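Erythromycin C-12 hydroxylase (Saccharopolyspora erythraea, PDB 2JJN) hydroxylates the macrolactone ring of erythromycin D at C-12 to give erythromycin C, as a heme-dependent cytochrome P450 monooxygenase in antibiotic biosynthesis. Local coordinates at residues L143-V148 / A241-T246; A57-V62 / T314-A319; G375-D380 / L399-G404; S81-M86 / A231-T236; T17-P22 / Q45-V50. The protein carries 2 engineered substitutions. All coordinates share one frame; numbering follows the deposited sequence. Where two conformers were deposited one is given.

How the interactions relate
Interactions 1, 2 and 4 are buried, interaction 3 is partly buried and interaction 5 is a surface contact. Interactions 1 and 4 share helix 228-259: one packs a second helix on its heme-lining turn, on the side away from the heme; the other pins a loop to it through an asparagine. Their nearest atoms are about 5 Å apart. Interaction 2 is almost wholly apolar. It touches interaction 5 through Trp-315 and Val-21, at the sheet that holds strands 43-45, 51-53 and 311-315. Interaction 5 relies on charges, a tyrosine hydroxyl and a water instead. Interaction 3 is backbone pairing in a separate small sheet, about 39 Å between centres from interaction 4.

Interaction 1 (L143-V148 / A241-T246); sequences LPVTIV and AGHITT. With HEM (protoporphyrin IX containing Fe), chain B.
Pro-144 lays the CB-CG side of its ring against the imidazole of His-243. CG lies 3.7 Å from His-243 CD2, and the two side chains cross at about a right angle. His-243 holds CG anti to its backbone N (chi1 -174°), on the side of helix 142-152. Its NE2 is hydrogen-bonded to Phe-141 O, just before that helix. Val-145 CB lies over one face of the same ring, in what would be a CH-pi contact. This overlap is doubtful: Val-145 CG1 is modelled too near the ring for carbons, and His-243 has two conformers. Further along, Pro-144 CB meets Thr-246 CB.

The sequence AGHITT is the motif of the long central P450 helix, with Ile-244 at the usual acid position. Thr-245 OG1 donates to Ala-241 O (2.7 Å), in the carbonyl plane. Ala-241 O also takes a weak bond from water 1. That water binds the heme iron at 2.2 Å, while Cys-353 is the axial protein ligand. Gly-242 CA comes within 3.2 Å of heme CMC, where a CB would clash with that methyl.

The two helix segments run nearly antiparallel (157°), with axes 8.6 Å apart. Helix 228-259 touches the heme through Gly-242 and Thr-245 and meets helix 142-152 through His-243. Helix 115-127 packs on Leu-143 and Ile-147, and helix 356-374 touches Pro-144, Val-148 and Thr-246.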
# COMPACT_ATOMS: atom_id res chain seq x y z
N LEU A 143 -7.22 8.26 9.78
CA LEU A 143 -8.34 7.39 9.48
C LEU A 143 -7.97 5.92 9.45
O LEU A 143 -8.57 5.16 10.22
CB LEU A 143 -9.05 7.84 8.18
CG LEU A 143 -10.12 6.86 7.70
CD1 LEU A 143 -11.36 6.81 8.66
CD2 LEU A 143 -10.53 7.30 6.28
N PRO A 144 -7.01 5.50 8.58
CA PRO A 144 -6.74 4.05 8.50
C PRO A 144 -6.21 3.47 9.79
O PRO A 144 -6.52 2.29 10.09
CB PRO A 144 -5.69 3.91 7.37
CG PRO A 144 -5.36 5.31 6.93
CD PRO A 144 -6.15 6.30 7.68
N VAL A 145 -5.41 4.25 10.53
CA VAL A 145 -4.89 3.82 11.86
C VAL A 145 -6.05 3.53 12.83
O VAL A 145 -6.06 2.49 13.54
CB VAL A 145 -3.94 4.88 12.60
CG1 VAL A 145 -2.82 5.30 11.79
CG2 VAL A 145 -4.68 6.07 13.15
N THR A 146 -7.00 4.46 12.88
CA THR A 146 -8.10 4.39 13.82
C THR A 146 -8.92 3.18 13.48
O THR A 146 -9.28 2.39 14.38
CB THR A 146 -8.94 5.70 13.76
OG1 THR A 146 -8.13 6.75 14.30
CG2 THR A 146 -10.19 5.58 14.62
N ILE A 147 -9.20 3.02 12.19
CA ILE A 147 -10.07 1.92 11.75
C ILE A 147 -9.43 0.56 11.98
O ILE A 147 -10.10 -0.35 12.52
CB ILE A 147 -10.52 2.15 10.29
CG1 ILE A 147 -11.36 3.44 10.24
CG2 ILE A 147 -11.32 0.98 9.74
CD1 ILE A 147 -12.64 3.41 11.11
N VAL A 148 -8.18 0.40 11.58
CA VAL A 148 -7.60 -0.96 11.69
C VAL A 148 -7.31 -1.27 13.16
O VAL A 148 -7.43 -2.45 13.58
CB VAL A 148 -6.38 -1.16 10.75
CG1 VAL A 148 -5.61 -2.44 11.11
CG2 VAL A 148 -6.84 -1.20 9.30
N ALA A 241 0.48 -2.40 6.55
CA ALA A 241 0.10 -2.54 5.13
C ALA A 241 -1.16 -1.78 4.83
O ALA A 241 -1.33 -1.26 3.70
CB ALA A 241 -0.11 -4.02 4.78
N GLY A 242 -2.05 -1.73 5.79
CA GLY A 242 -3.33 -1.04 5.58
C GLY A 242 -3.17 0.43 5.82
O GLY A 242 -3.97 1.26 5.33
N HIS A 243 -2.13 0.77 6.54
CA HIS A 243 -2.04 2.14 6.96
C HIS A 243 -1.30 2.96 5.92
O HIS A 243 -1.88 3.89 5.32
CB HIS A 243 -1.40 2.23 8.33
CG HIS A 243 -1.40 3.60 8.88
ND1 HIS A 243 -0.67 3.96 9.98
CD2 HIS A 243 -2.04 4.73 8.46
CE1 HIS A 243 -0.86 5.24 10.23
NE2 HIS A 243 -1.68 5.74 9.32
N ILE A 244 -0.04 2.62 5.71
CA ILE A 244 0.79 3.32 4.74
C ILE A 244 -0.02 3.58 3.45
O ILE A 244 -0.11 4.73 2.93
CB ILE A 244 2.05 2.46 4.38
CG1 ILE A 244 2.85 3.08 3.24
CG2 ILE A 244 1.66 1.09 3.90
CD1 ILE A 244 3.00 4.53 3.35
N THR A 245 -0.62 2.52 2.94
CA THR A 245 -1.12 2.53 1.56
C THR A 245 -2.37 3.36 1.50
O THR A 245 -2.57 4.14 0.57
CB THR A 245 -1.52 1.12 1.11
OG1 THR A 245 -2.42 0.57 2.08
CG2 THR A 245 -0.31 0.25 0.93
N THR A 246 -3.24 3.21 2.48
CA THR A 246 -4.49 3.93 2.41
C THR A 246 -4.23 5.42 2.60
O THR A 246 -4.78 6.25 1.86
CB THR A 246 -5.57 3.26 3.34
OG1 THR A 246 -5.39 1.81 3.34
CG2 THR A 246 -6.95 3.58 2.95
CHA HEM B . -0.50 -7.52 -0.14
CHB HEM B . -1.03 -3.11 -2.15
CHC HEM B . -4.17 -1.93 1.35
CHD HEM B . -3.03 -5.99 3.77
C1A HEM B . -0.46 -6.44 -0.99
C2A HEM B . 0.32 -6.40 -2.24
C3A HEM B . 0.19 -5.19 -2.78
C4A HEM B . -0.67 -4.40 -1.91
CMA HEM B . 0.84 -4.67 -4.08
CAA HEM B . 1.12 -7.57 -2.83
CBA HEM B . 2.49 -7.69 -2.20
CGA HEM B . 3.39 -8.67 -2.96
O1A HEM B . 2.94 -9.28 -3.97
O2A HEM B . 4.56 -8.85 -2.48
C1B HEM B . -1.95 -2.40 -1.36
C2B HEM B . -2.47 -1.10 -1.68
C3B HEM B . -3.36 -0.77 -0.71
C4B HEM B . -3.38 -1.89 0.22
CMB HEM B . -2.01 -0.35 -2.95
CAB HEM B . -4.20 0.50 -0.49
CBB HEM B . -4.66 1.16 -1.51
C1C HEM B . -4.13 -2.92 2.31
C2C HEM B . -4.91 -2.92 3.53
C3C HEM B . -4.59 -4.05 4.21
C4C HEM B . -3.61 -4.80 3.41
CMC HEM B . -5.91 -1.79 3.91
CAC HEM B . -5.08 -4.54 5.58
CBC HEM B . -6.34 -4.41 5.99
C1D HEM B . -2.24 -6.72 2.93
C2D HEM B . -1.69 -7.98 3.30
C3D HEM B . -0.94 -8.46 2.10
C4D HEM B . -1.08 -7.44 1.11
CMD HEM B . -1.84 -8.72 4.66
CAD HEM B . -0.14 -9.77 1.95
CBD HEM B . -1.01 -10.89 1.34
CGD HEM B . -0.17 -12.11 1.09
O1D HEM B . 1.07 -12.04 1.14
O2D HEM B . -0.78 -13.17 0.85
NA HEM B . -1.08 -5.19 -0.82
NB HEM B . -2.48 -2.87 -0.16
NC HEM B . -3.35 -4.06 2.30
ND HEM B . -1.86 -6.41 1.61
FE HEM B . -2.31 -4.69 0.64
O HOH W 1 -0.54 -3.76 1.59

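Interaction 2 (A57-V62 / T314-A319); sequences ADVQTV and TWVLSA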
# COMPACT_ATOMS: atom_id res chain seq x y z
N ALA A 57 3.61 -7.27 -19.11
CA ALA A 57 3.54 -8.70 -19.19
C ALA A 57 4.62 -9.38 -18.34
O ALA A 57 4.41 -10.45 -17.81
CB ALA A 57 3.68 -9.16 -20.64
N ASP A 58 5.80 -8.77 -18.31
CA ASP A 58 6.93 -9.36 -17.56
C ASP A 58 6.74 -9.22 -16.05
O ASP A 58 7.11 -10.13 -15.30
CB ASP A 58 8.24 -8.69 -18.00
CG ASP A 58 8.57 -8.97 -19.49
OD1 ASP A 58 8.10 -10.05 -19.98
OD2 ASP A 58 9.20 -8.08 -20.12
N VAL A 59 6.18 -8.08 -15.62
CA VAL A 59 5.83 -7.94 -14.19
C VAL A 59 4.83 -9.03 -13.80
O VAL A 59 4.99 -9.69 -12.76
CB VAL A 59 5.25 -6.55 -13.95
CG1 VAL A 59 4.48 -6.50 -12.58
CG2 VAL A 59 6.36 -5.48 -14.04
N GLN A 60 3.83 -9.30 -14.64
CA GLN A 60 2.90 -10.39 -14.32
C GLN A 60 3.58 -11.76 -14.29
O GLN A 60 3.28 -12.59 -13.43
CB GLN A 60 1.77 -10.38 -15.34
CG GLN A 60 0.83 -9.21 -15.17
CD GLN A 60 -0.40 -9.34 -16.08
OE1 GLN A 60 -1.52 -9.11 -15.65
NE2 GLN A 60 -0.18 -9.65 -17.35
N THR A 61 4.50 -12.00 -15.20
CA THR A 61 5.25 -13.28 -15.22
C THR A 61 5.96 -13.52 -13.91
O THR A 61 5.88 -14.62 -13.35
CB THR A 61 6.22 -13.29 -16.39
OG1 THR A 61 5.42 -13.36 -17.59
CG2 THR A 61 7.21 -14.44 -16.33
N VAL A 62 6.65 -12.47 -13.43
CA VAL A 62 7.47 -12.57 -12.24
C VAL A 62 6.57 -12.82 -11.04
O VAL A 62 6.86 -13.72 -10.25
CB VAL A 62 8.31 -11.31 -12.03
CG1 VAL A 62 8.95 -11.29 -10.61
CG2 VAL A 62 9.39 -11.25 -13.12
N THR A 314 9.80 -5.67 -9.28
CA THR A 314 8.77 -5.58 -10.34
C THR A 314 8.09 -4.23 -10.25
O THR A 314 7.49 -3.94 -9.23
CB THR A 314 7.66 -6.63 -10.22
OG1 THR A 314 7.05 -6.60 -8.93
CG2 THR A 314 8.19 -8.07 -10.47
N TRP A 315 8.20 -3.43 -11.30
CA TRP A 315 7.73 -2.04 -11.29
C TRP A 315 6.28 -1.98 -11.73
O TRP A 315 5.94 -1.81 -12.91
CB TRP A 315 8.63 -1.18 -12.16
CG TRP A 315 9.90 -0.77 -11.49
CD1 TRP A 315 11.04 -1.47 -11.47
CD2 TRP A 315 10.11 0.44 -10.76
NE1 TRP A 315 12.03 -0.74 -10.75
CE2 TRP A 315 11.46 0.42 -10.30
CE3 TRP A 315 9.28 1.51 -10.40
CZ2 TRP A 315 12.01 1.46 -9.53
CZ3 TRP A 315 9.82 2.55 -9.65
CH2 TRP A 315 11.17 2.52 -9.22
N VAL A 316 5.39 -2.13 -10.74
CA VAL A 316 3.95 -1.99 -11.02
C VAL A 316 3.63 -0.61 -11.64
O VAL A 316 2.78 -0.48 -12.51
CB VAL A 316 3.13 -2.31 -9.76
CG1 VAL A 316 1.73 -1.70 -9.83
CG2 VAL A 316 3.04 -3.86 -9.64
N LEU A 317 4.32 0.44 -11.18
CA LEU A 317 4.10 1.77 -11.75
C LEU A 317 4.37 1.77 -13.23
O LEU A 317 3.60 2.36 -14.00
CB LEU A 317 5.00 2.77 -11.05
CG LEU A 317 4.97 4.18 -11.67
CD1 LEU A 317 3.52 4.79 -11.58
CD2 LEU A 317 5.97 5.07 -10.93
N SER A 318 5.47 1.13 -13.65
CA SER A 318 5.77 1.09 -15.09
C SER A 318 4.75 0.23 -15.84
O SER A 318 4.26 0.61 -16.92
CB SER A 318 7.16 0.51 -15.23
OG SER A 318 7.57 0.44 -16.61
N ALA A 319 4.42 -0.94 -15.29
CA ALA A 319 3.38 -1.81 -15.89
C ALA A 319 2.10 -1.07 -16.09
O ALA A 319 1.43 -1.23 -17.12
CB ALA A 319 3.14 -3.05 -14.99
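Val-62 CG1 presses on Thr-314 CG2 at 3.3 Å, tighter than usual for two methyls. The two side chains slide past each other in opposite directions. One turn earlier, Val-59 spreads its methyls over residues 314-319. CG1 is anti to the backbone N (chi1 163°) and reaches Thr-314 CB at 4.0 Å and, in the conformer given, Val-316 CG2 at 4.2 Å. CG2 meets Ala-319 CB at 4.1 Å and rests near Trp-315 O. The contact therefore packs helix 56-64, helix B of the P450 fold, on the junction between the main-sheet strand that begins at 311 and helix 316-320. Trp-315 is the N-cap of that helix and the centre of an inverse gamma turn. Its O accepts from Ala-319 N at 3.0 Å. Further out, Thr-314 OG1 makes a weak hydrogen bond to Met-291 O, and Trp-315 NE1 is bonded to His-52 ND1. Val-62 also touches Arg-293, a heme-binding residue.

Interaction 3 (G375-D380 / L399-G404); sequences GRLTVD and LPVLAG
Thr-378 and Leu-402 form the hydrogen-bonded pair of a small antiparallel sheet, the three-stranded sheet 3 of the P450 fold. Strand 400-402 is its middle strand, between 378-379 and 132-134. Thr-378 N donates to Leu-402 O at 3.1 Å, and Leu-402 N donates to Thr-378 O at 2.8 Å. Next comes Val-379 with Val-401, a non-hydrogen-bonded pair whose side chains diverge. Asp-380 N then donates to Pro-400 O at 2.8 Å. That bond is almost straight at N-H (173°), but the donor stands above the carbonyl plane.

Thr-378 and Leu-402 lie side by side and point the same way. Thr-378 OG1 is bonded to Asp-258. Leu-402 also packs on Asp-380, its CG 3.6 Å from Asp-380 CB in the conformer given. Leu-377 CD2 touches Ala-403 CB at 3.9 Å. Val-379 CG2 touches Leu-399 CD1, the two side chains crossing at about a right angle. Leu-377 and Leu-399 reach Val-254 of helix 228-259, and Leu-377 and Ala-403 reach helix 356-374. The sheet is thereby joined to the ends of two long helices.

Asp-380 has CG anti to its backbone N (chi1 172°), which lays it against Leu-402. OD1 accepts from Asp-382 N. Water 3 donates both to Asp-380 OD2 (2.7 Å) and to Val-401 O (2.9 Å), bridging the Asp-380 carboxylate to the backbone of Val-401.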
# COMPACT_ATOMS: atom_id res chain seq x y z
N GLY A 375 -17.31 19.85 -1.54
CA GLY A 375 -17.46 19.77 -3.02
C GLY A 375 -16.17 19.49 -3.78
O GLY A 375 -16.20 18.78 -4.78
N ARG A 376 -15.07 20.08 -3.34
CA ARG A 376 -13.74 19.85 -3.91
C ARG A 376 -12.66 20.33 -2.93
O ARG A 376 -12.96 21.06 -1.96
CB ARG A 376 -13.61 20.59 -5.26
CG ARG A 376 -13.65 22.11 -5.09
CD ARG A 376 -13.47 22.86 -6.44
NE ARG A 376 -14.70 22.66 -7.21
CZ ARG A 376 -14.82 22.05 -8.39
NH1 ARG A 376 -13.78 21.63 -9.13
NH2 ARG A 376 -16.03 21.93 -8.90
N LEU A 377 -11.44 19.88 -3.15
CA LEU A 377 -10.27 20.44 -2.49
C LEU A 377 -9.23 20.73 -3.56
O LEU A 377 -9.25 20.09 -4.61
CB LEU A 377 -9.65 19.43 -1.53
CG LEU A 377 -10.54 19.19 -0.32
CD1 LEU A 377 -9.90 18.01 0.49
CD2 LEU A 377 -10.67 20.40 0.60
N THR A 378 -8.35 21.70 -3.29
CA THR A 378 -7.18 21.91 -4.16
C THR A 378 -5.90 21.88 -3.31
O THR A 378 -5.96 22.11 -2.10
CB THR A 378 -7.26 23.28 -4.87
OG1 THR A 378 -6.24 23.37 -5.88
CG2 THR A 378 -7.05 24.47 -3.86
N VAL A 379 -4.78 21.48 -3.92
CA VAL A 379 -3.51 21.45 -3.20
C VAL A 379 -2.95 22.87 -3.03
O VAL A 379 -2.91 23.60 -4.03
CB VAL A 379 -2.50 20.50 -3.92
CG1 VAL A 379 -1.17 20.53 -3.20
CG2 VAL A 379 -3.14 19.10 -4.02
N ASP A 380 -2.56 23.21 -1.80
CA ASP A 380 -2.00 24.55 -1.39
C ASP A 380 -0.47 24.50 -1.44
O ASP A 380 0.20 23.78 -0.64
CB ASP A 380 -2.52 24.87 0.03
CG ASP A 380 -1.89 26.13 0.69
OD1 ASP A 380 -1.26 26.96 -0.02
OD2 ASP A 380 -2.08 26.28 1.94
N LEU A 399 -0.09 16.98 2.60
CA LEU A 399 -0.82 17.52 1.46
C LEU A 399 -1.68 18.69 1.96
O LEU A 399 -2.86 18.55 2.28
CB LEU A 399 -1.74 16.42 0.83
CG LEU A 399 -2.22 16.87 -0.55
CD1 LEU A 399 -1.11 16.74 -1.62
CD2 LEU A 399 -3.49 16.09 -1.01
N PRO A 400 -1.07 19.87 2.07
CA PRO A 400 -1.85 21.04 2.42
C PRO A 400 -2.90 21.26 1.37
O PRO A 400 -2.60 21.22 0.16
CB PRO A 400 -0.80 22.17 2.39
CG PRO A 400 0.53 21.47 2.47
CD PRO A 400 0.35 20.14 1.82
N VAL A 401 -4.12 21.45 1.81
CA VAL A 401 -5.21 21.71 0.86
C VAL A 401 -5.99 22.95 1.27
O VAL A 401 -5.95 23.42 2.42
CB VAL A 401 -6.19 20.50 0.79
CG1 VAL A 401 -5.47 19.28 0.16
CG2 VAL A 401 -6.70 20.16 2.23
N LEU A 402 -6.73 23.46 0.28
CA LEU A 402 -7.62 24.60 0.50
C LEU A 402 -9.00 24.21 0.02
O LEU A 402 -9.15 23.71 -1.11
CB LEU A 402 -7.12 25.81 -0.28
CG LEU A 402 -5.76 26.38 0.12
CD1 LEU A 402 -5.20 27.32 -0.95
CD2 LEU A 402 -5.83 27.07 1.46
N ALA A 403 -9.99 24.43 0.88
CA ALA A 403 -11.40 24.32 0.51
C ALA A 403 -11.92 25.71 0.17
O ALA A 403 -12.01 26.59 1.06
CB ALA A 403 -12.19 23.77 1.70
N GLY A 404 -12.28 25.93 -1.07
CA GLY A 404 -12.92 27.19 -1.42
C GLY A 404 -14.36 27.32 -0.92
O GLY A 404 -14.91 28.45 -0.89
O HOH W 2 -11.27 23.79 -2.90
O HOH W 3 -3.63 24.70 3.51

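Interaction 4 (S81-M86 / A231-T236); sequences SPTPGM and AANFST
A turn of the B-C loop is pinned to helix 228-259, the long central helix of the P450 fold, by one asparagine: Asn-233 meets Thr-83, Pro-84 and Met-86. Thr-83 to Met-86 is a type II beta turn, closed by Met-86 N to Thr-83 O at 3.0 Å. Gly-85 sits in its third position with positive phi (90°), where a CB would jam against the preceding carbonyl and crowd Asn-233.

Asn-233 ND2 donates to Pro-84 O at 2.8 Å. The hydrogen bond is bent (134° at the hydrogen), but the donor lies in the carbonyl plane. Thr-83 CG2 sits 3.3 Å from Asn-233 ND2, and the two side chains cross at about a right angle. Met-86 also crosses Asn-233 at about a right angle. Its chain is bent at chi2 (-63°), which places SD 3.6 Å from Asn-233 O. The terminal CE lies 3.7 Å from Asn-233 OD1. The turn also brings Gly-85 O to the edge of the Phe-234 ring, near its plane. Phe-234 itself extends to touch the heme, and Met-86 lies close to His-88, a substrate-binding residue.

Helix 180-206 packs on Asn-233 and Thr-236 of helix 228-259, while helix 212-218 touches Phe-234 and Ser-235.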
# COMPACT_ATOMS: atom_id res chain seq x y z
N SER A 81 16.81 -14.17 8.67
CA SER A 81 15.96 -15.35 8.60
C SER A 81 14.48 -14.95 8.54
O SER A 81 14.14 -13.81 8.88
CB SER A 81 16.24 -16.28 9.77
OG SER A 81 16.01 -17.62 9.39
N PRO A 82 13.60 -15.88 8.10
CA PRO A 82 12.16 -15.61 7.94
C PRO A 82 11.48 -15.22 9.26
O PRO A 82 11.89 -15.73 10.32
CB PRO A 82 11.59 -16.95 7.47
CG PRO A 82 12.73 -17.69 6.90
CD PRO A 82 13.94 -17.26 7.69
N THR A 83 10.48 -14.34 9.20
CA THR A 83 9.69 -13.95 10.37
C THR A 83 8.33 -14.69 10.37
O THR A 83 7.48 -14.43 9.51
CB THR A 83 9.40 -12.44 10.33
OG1 THR A 83 10.65 -11.73 10.25
CG2 THR A 83 8.64 -12.00 11.56
N PRO A 84 8.10 -15.58 11.35
CA PRO A 84 6.84 -16.32 11.37
C PRO A 84 5.61 -15.42 11.28
O PRO A 84 5.52 -14.43 12.00
CB PRO A 84 6.84 -16.97 12.76
CG PRO A 84 8.32 -17.18 13.04
CD PRO A 84 8.97 -15.93 12.50
N GLY A 85 4.67 -15.77 10.41
CA GLY A 85 3.44 -14.98 10.35
C GLY A 85 3.46 -13.82 9.35
O GLY A 85 2.43 -13.23 9.08
N MET A 86 4.66 -13.45 8.89
CA MET A 86 4.77 -12.32 7.92
C MET A 86 4.43 -12.85 6.54
O MET A 86 5.30 -13.23 5.75
CB MET A 86 6.19 -11.78 7.89
CG MET A 86 6.51 -10.92 9.06
SD MET A 86 5.46 -9.46 9.07
CE MET A 86 6.18 -8.61 10.49
N ALA A 231 0.52 -14.60 15.05
CA ALA A 231 -0.62 -13.69 15.03
C ALA A 231 -0.17 -12.23 15.16
O ALA A 231 -0.74 -11.34 14.55
CB ALA A 231 -1.62 -14.06 16.15
N ALA A 232 0.83 -12.01 16.01
CA ALA A 232 1.35 -10.65 16.23
C ALA A 232 2.05 -10.12 14.99
O ALA A 232 1.86 -8.93 14.61
CB ALA A 232 2.31 -10.65 17.42
N ASN A 233 2.84 -10.97 14.36
CA ASN A 233 3.51 -10.55 13.12
C ASN A 233 2.52 -10.31 12.01
O ASN A 233 2.61 -9.30 11.27
CB ASN A 233 4.54 -11.56 12.72
CG ASN A 233 5.85 -11.44 13.54
OD1 ASN A 233 6.33 -10.33 13.77
ND2 ASN A 233 6.43 -12.55 13.93
N PHE A 234 1.57 -11.20 11.87
CA PHE A 234 0.52 -10.96 10.87
C PHE A 234 -0.25 -9.67 11.17
O PHE A 234 -0.51 -8.85 10.26
CB PHE A 234 -0.42 -12.13 10.74
CG PHE A 234 -1.56 -11.83 9.80
CD1 PHE A 234 -1.34 -11.79 8.43
CD2 PHE A 234 -2.83 -11.46 10.29
CE1 PHE A 234 -2.34 -11.47 7.57
CE2 PHE A 234 -3.85 -11.13 9.43
CZ PHE A 234 -3.60 -11.11 8.01
N SER A 235 -0.60 -9.45 12.44
CA SER A 235 -1.30 -8.23 12.81
C SER A 235 -0.47 -6.99 12.55
O SER A 235 -1.03 -5.98 12.20
CB SER A 235 -1.75 -8.23 14.28
OG SER A 235 -2.69 -9.30 14.52
N THR A 236 0.85 -7.10 12.71
CA THR A 236 1.80 -6.00 12.42
C THR A 236 1.72 -5.64 10.92
O THR A 236 1.58 -4.46 10.56
CB THR A 236 3.27 -6.38 12.74
OG1 THR A 236 3.42 -6.71 14.11
CG2 THR A 236 4.29 -5.25 12.33

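Interaction 5 (T17-P22 / Q45-V50); sequences TIDEVP and QDRYGV
Glu-20 turns CG between its backbone N and carbonyl carbon (chi1 40°), then runs extended to CD (chi2 -179°) beside Arg-47. Arg-47 starts the same way (chi1 69°) and stays extended to NE. The two side chains lie side by side, pointing the same way. Glu-20 OE2 forms a salt bridge with Arg-47 NE at 3.5 Å. Tyr-48 OH donates to Glu-20 OE1 at 3.0 Å, from above the carboxylate plane. That hydroxyl also accepts from Arg-47 NH2 at 3.1 Å, and Arg-47 CG lies over the centre of the tyrosine ring. Asp-19 rests its carboxylate against Arg-47 CD, while Arg-47 N donates to Asp-19 O at 2.8 Å. Residues 45-50 form the tip of the beta hairpin 43-45/51-53 at the edge of the main P450 sheet. A type I turn runs from Asp-46 to Gly-49. Asp-46 OD1 accepts from Tyr-48 N (2.8 Å), an Asx turn, and from Val-50 N (3.0 Å), on opposite faces of its carboxylate. Asp-46 OD2 is bonded to His-52 NE2 and to water 4, which in turn accepts from Val-21 N at 3.0 Å. Val-21 packs on Trp-315 and Trp-33.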
# COMPACT_ATOMS: atom_id res chain seq x y z
N THR A 17 27.86 4.90 -14.08
CA THR A 17 26.82 5.43 -15.01
C THR A 17 25.71 6.10 -14.22
O THR A 17 25.96 6.79 -13.22
CB THR A 17 26.19 4.31 -15.87
OG1 THR A 17 27.22 3.41 -16.34
CG2 THR A 17 25.48 4.91 -17.07
N ILE A 18 24.55 6.16 -14.81
CA ILE A 18 23.34 6.09 -14.00
C ILE A 18 22.95 4.64 -13.73
O ILE A 18 22.32 3.99 -14.56
CB ILE A 18 22.16 6.81 -14.68
CG1 ILE A 18 21.85 6.17 -16.04
CG2 ILE A 18 22.47 8.29 -14.84
CD1 ILE A 18 20.97 7.02 -16.92
N ASP A 19 23.31 4.11 -12.53
CA ASP A 19 23.26 2.69 -12.28
C ASP A 19 22.40 2.42 -11.07
O ASP A 19 22.56 1.42 -10.38
CB ASP A 19 24.68 2.13 -12.16
CG ASP A 19 25.56 2.97 -11.23
OD1 ASP A 19 25.03 3.87 -10.54
OD2 ASP A 19 26.77 2.71 -11.21
N GLU A 20 21.48 3.36 -10.81
CA GLU A 20 20.37 3.06 -9.89
C GLU A 20 19.11 3.84 -10.31
O GLU A 20 19.17 4.84 -11.03
CB GLU A 20 20.78 3.21 -8.41
CG GLU A 20 21.70 4.40 -8.11
CD GLU A 20 22.11 4.52 -6.64
OE1 GLU A 20 21.38 4.03 -5.74
OE2 GLU A 20 23.16 5.14 -6.39
N VAL A 21 17.95 3.31 -9.94
CA VAL A 21 16.69 3.91 -10.35
C VAL A 21 16.66 5.38 -9.91
O VAL A 21 17.19 5.70 -8.83
CB VAL A 21 15.47 3.15 -9.78
CG1 VAL A 21 15.58 1.65 -10.07
CG2 VAL A 21 15.32 3.39 -8.28
N PRO A 22 16.05 6.27 -10.72
CA PRO A 22 15.83 7.64 -10.20
C PRO A 22 14.91 7.63 -8.96
O PRO A 22 14.19 6.64 -8.73
CB PRO A 22 15.18 8.38 -11.37
CG PRO A 22 15.45 7.57 -12.59
CD PRO A 22 15.58 6.12 -12.11
N GLN A 45 19.77 -4.52 -14.67
CA GLN A 45 20.50 -4.89 -13.46
C GLN A 45 21.20 -3.65 -12.96
O GLN A 45 21.95 -3.02 -13.70
CB GLN A 45 21.56 -5.92 -13.87
CG GLN A 45 22.41 -6.41 -12.69
CD GLN A 45 23.56 -7.31 -13.12
OE1 GLN A 45 24.07 -8.19 -12.34
NE2 GLN A 45 23.99 -7.13 -14.33
N ASP A 46 20.92 -3.26 -11.72
CA ASP A 46 21.52 -2.07 -11.12
C ASP A 46 22.88 -2.30 -10.48
O ASP A 46 23.42 -3.43 -10.50
CB ASP A 46 20.52 -1.34 -10.20
CG ASP A 46 20.31 -2.01 -8.86
OD1 ASP A 46 21.17 -2.85 -8.45
OD2 ASP A 46 19.27 -1.64 -8.23
N ARG A 47 23.44 -1.22 -9.91
CA ARG A 47 24.82 -1.33 -9.40
C ARG A 47 24.93 -2.20 -8.16
O ARG A 47 26.06 -2.55 -7.73
CB ARG A 47 25.38 0.07 -9.12
CG ARG A 47 24.75 0.79 -7.96
CD ARG A 47 25.56 2.09 -7.71
NE ARG A 47 25.47 2.57 -6.36
CZ ARG A 47 26.50 2.78 -5.53
NH1 ARG A 47 27.75 2.56 -5.91
NH2 ARG A 47 26.26 3.26 -4.31
N TYR A 48 23.78 -2.51 -7.54
CA TYR A 48 23.79 -3.38 -6.36
C TYR A 48 23.52 -4.82 -6.76
O TYR A 48 23.40 -5.68 -5.90
CB TYR A 48 22.72 -2.92 -5.37
CG TYR A 48 22.86 -1.48 -4.96
CD1 TYR A 48 21.97 -0.54 -5.39
CD2 TYR A 48 23.95 -1.07 -4.17
CE1 TYR A 48 22.10 0.81 -5.03
CE2 TYR A 48 24.09 0.26 -3.81
CZ TYR A 48 23.16 1.18 -4.25
OH TYR A 48 23.29 2.52 -3.93
N GLY A 49 23.39 -5.07 -8.07
CA GLY A 49 23.07 -6.45 -8.54
C GLY A 49 21.61 -6.81 -8.33
O GLY A 49 21.26 -8.00 -8.34
N VAL A 50 20.77 -5.79 -8.19
CA VAL A 50 19.32 -5.96 -8.08
C VAL A 50 18.73 -5.74 -9.46
O VAL A 50 19.11 -4.83 -10.17
CB VAL A 50 18.71 -4.94 -7.09
CG1 VAL A 50 17.21 -5.08 -7.07
CG2 VAL A 50 19.26 -5.20 -5.70
O HOH W 4 18.67 1.06 -8.02